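Local coordinates for iron aquisition yersiniabactin synthesis enzyme, YbtT (Escherichia coli, PDB 6BA9), which acts as a low-specificity type II thioesterase that maintains production of the metallophore yersiniabactin by its nonribosomal peptide/polyketide assembly line, at residues Val95-Cys100 against Gln211-Val216. The protein carries 1 engineered substitution. Sequence-based numbering, arbitrary orientation.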
loop_
_atom_site.group_PDB
_atom_site.type_symbol
_atom_site.label_atom_id
_atom_site.label_comp_id
_atom_site.label_asym_id
_atom_site.label_seq_id
_atom_site.Cartn_x
_atom_site.Cartn_y
_atom_site.Cartn_z
ATOM N N VAL A 95 0.468 -3.412 4.865
ATOM C CA VAL A 95 -0.036 -2.533 5.913
ATOM C C VAL A 95 -1.551 -2.410 5.838
ATOM O O VAL A 95 -2.237 -2.458 6.867
ATOM C CB VAL A 95 0.653 -1.157 5.881
ATOM C CG1 VAL A 95 0.067 -0.263 6.966
ATOM C CG2 VAL A 95 2.161 -1.296 6.088
ATOM N N ALA A 96 -2.100 -2.255 4.633
ATOM C CA ALA A 96 -3.545 -2.134 4.470
ATOM C C ALA A 96 -4.247 -3.386 4.970
ATOM O O ALA A 96 -5.264 -3.290 5.663
ATOM C CB ALA A 96 -3.887 -1.890 2.999
ATOM N N PHE A 97 -3.716 -4.561 4.635
ATOM C CA PHE A 97 -4.275 -5.819 5.118
ATOM C C PHE A 97 -4.263 -5.889 6.640
ATOM O O PHE A 97 -5.293 -6.186 7.270
ATOM C CB PHE A 97 -3.468 -6.971 4.518
ATOM C CG PHE A 97 -3.808 -8.322 5.083
ATOM C CD1 PHE A 97 -5.052 -8.880 4.880
ATOM C CD2 PHE A 97 -2.876 -9.032 5.791
ATOM C CE1 PHE A 97 -5.343 -10.154 5.386
ATOM C CE2 PHE A 97 -3.161 -10.292 6.293
ATOM C CZ PHE A 97 -4.393 -10.841 6.091
ATOM N N GLU A 98 -3.109 -5.611 7.262
ATOM C CA GLU A 98 -3.017 -5.705 8.720
ATOM C C GLU A 98 -3.862 -4.637 9.410
ATOM O O GLU A 98 -4.430 -4.888 10.481
ATOM C CB GLU A 98 -1.547 -5.667 9.162
ATOM C CG GLU A 98 -0.716 -6.886 8.760
ATOM C CD GLU A 98 -1.078 -8.144 9.512
ATOM O OE1 GLU A 98 -1.744 -8.052 10.573
ATOM O OE2 GLU A 98 -0.706 -9.229 9.017
ATOM N N THR A 99 -3.989 -3.462 8.801
ATOM C CA THR A 99 -4.887 -2.435 9.319
ATOM C C THR A 99 -6.332 -2.898 9.247
ATOM O O THR A 99 -7.100 -2.739 10.210
ATOM C CB THR A 99 -4.695 -1.139 8.525
ATOM O OG1 THR A 99 -3.339 -0.689 8.648
ATOM C CG2 THR A 99 -5.605 -0.027 9.042
ATOM N N CYS A 100 -6.709 -3.486 8.118
ATOM C CA CYS A 100 -8.060 -3.987 7.944
ATOM C C CYS A 100 -8.357 -5.076 8.955
ATOM O O CYS A 100 -9.467 -5.127 9.505
ATOM C CB CYS A 100 -8.231 -4.500 6.512
ATOM S SG CYS A 100 -9.960 -4.774 6.020
ATOM N N GLN A 211 -5.821 -17.192 -0.044
ATOM C CA GLN A 211 -5.714 -18.010 1.158
ATOM C C GLN A 211 -6.134 -17.246 2.404
ATOM O O GLN A 211 -6.478 -17.865 3.422
ATOM C CB GLN A 211 -4.276 -18.495 1.353
ATOM C CG GLN A 211 -3.711 -19.385 0.244
ATOM C CD GLN A 211 -4.242 -20.784 0.317
ATOM O OE1 GLN A 211 -4.669 -21.234 1.377
ATOM N NE2 GLN A 211 -4.217 -21.481 -0.803
ATOM N N TRP A 212 -6.130 -15.912 2.341
ATOM C CA TRP A 212 -6.282 -15.046 3.508
ATOM C C TRP A 212 -7.601 -14.282 3.536
ATOM O O TRP A 212 -7.869 -13.556 4.505
ATOM C CB TRP A 212 -5.119 -14.034 3.511
ATOM C CG TRP A 212 -3.790 -14.649 3.680
ATOM C CD1 TRP A 212 -3.001 -15.194 2.711
ATOM C CD2 TRP A 212 -3.079 -14.811 4.909
ATOM N NE1 TRP A 212 -1.836 -15.672 3.264
ATOM C CE2 TRP A 212 -1.868 -15.457 4.615
ATOM C CE3 TRP A 212 -3.357 -14.470 6.237
ATOM C CZ2 TRP A 212 -0.931 -15.753 5.590
ATOM C CZ3 TRP A 212 -2.427 -14.769 7.196
ATOM C CH2 TRP A 212 -1.227 -15.405 6.874
ATOM N N LEU A 213 -8.434 -14.406 2.504
ATOM C CA LEU A 213 -9.546 -13.496 2.262
ATOM C C LEU A 213 -10.784 -14.306 1.907
ATOM O O LEU A 213 -10.790 -15.025 0.902
ATOM C CB LEU A 213 -9.183 -12.538 1.122
ATOM C CG LEU A 213 -7.934 -11.680 1.330
ATOM C CD1 LEU A 213 -7.557 -10.957 0.027
ATOM C CD2 LEU A 213 -8.166 -10.680 2.454
ATOM N N SER A 214 -11.832 -14.195 2.725
ATOM C CA SER A 214 -13.055 -14.977 2.500
ATOM C C SER A 214 -13.926 -14.463 1.364
ATOM O O SER A 214 -14.703 -15.244 0.782
ATOM C CB SER A 214 -13.878 -15.004 3.783
ATOM O OG SER A 214 -13.131 -15.665 4.779
ATOM N N HIS A 215 -13.855 -13.180 1.029
ATOM C CA HIS A 215 -14.755 -12.547 0.066
ATOM C C HIS A 215 -13.878 -11.717 -0.857
ATOM O O HIS A 215 -13.574 -10.553 -0.558
ATOM C CB HIS A 215 -15.817 -11.709 0.762
ATOM C CG HIS A 215 -16.673 -12.514 1.685
ATOM N ND1 HIS A 215 -16.684 -12.322 3.050
ATOM C CD2 HIS A 215 -17.507 -13.550 1.440
ATOM C CE1 HIS A 215 -17.500 -13.203 3.606
ATOM N NE2 HIS A 215 -18.010 -13.957 2.653
ATOM N N VAL A 216 -13.441 -12.307 -1.964
ATOM C CA VAL A 216 -12.360 -11.725 -2.748
ATOM C C VAL A 216 -12.641 -11.889 -4.230
ATOM O O VAL A 216 -13.156 -12.921 -4.675
ATOM C CB VAL A 216 -11.011 -12.335 -2.337
ATOM C CG1 VAL A 216 -10.998 -13.830 -2.560
ATOM C CG2 VAL A 216 -9.856 -11.655 -3.064
#
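Phe97 reaches out from helix 91-105 and brings the far end of its ring against Trp212 and Leu213, two consecutive residues of the loop that leads into strand 216-222. The backbones stay well apart, with 9.6 Å between the CA atoms of Phe97 and Trp212; the Phe97 side chain covers about half of that distance, and the Trp212 and Leu213 side chains meet it. Its CG lies anti to the backbone N (chi1 172°), which carries the ring off the helix toward the loop. The foremost atom, CZ of Phe97, comes to 3.8 Å from CE3 of Trp212 and also touches the CB that joins the indole to its backbone, at 4.2 Å. The two ring planes are nearly perpendicular, at 84°, but the approach is oblique, the centroid of the indole six-membered ring is 5.9 Å from that of the phenyl, and besides CZ the phenyl offers only CE2 to CE3 of Trp212. The next loop residue, Leu213, adds a second contact: its CD2 methyl lies 4.1 Å from CE1 of Phe97, the ring carbon adjacent to CZ, and on the same side of the phenyl plane as Trp212 CE3.

Other residues also pack nearby. Trp209 meets the Phe97 ring edge-to-face, and Tyr175 and Leu186 also touch that side chain, while Leu213 packs on Ala190 and Leu192 of strand 190-195. The polar end of the indole is engaged elsewhere, with Trp212 NE1 hydrogen-bonded to ND1 of His122.

In this alpha/beta-hydrolase fold the contact joins the helix after strand 84-89 to the approach of edge strand 216-222. Across it the chemistry is wholly apolar: carbon meets carbon, all three side chains are buried, and cohesion between helix and loop here rests on van der Waals contact and the exclusion of water.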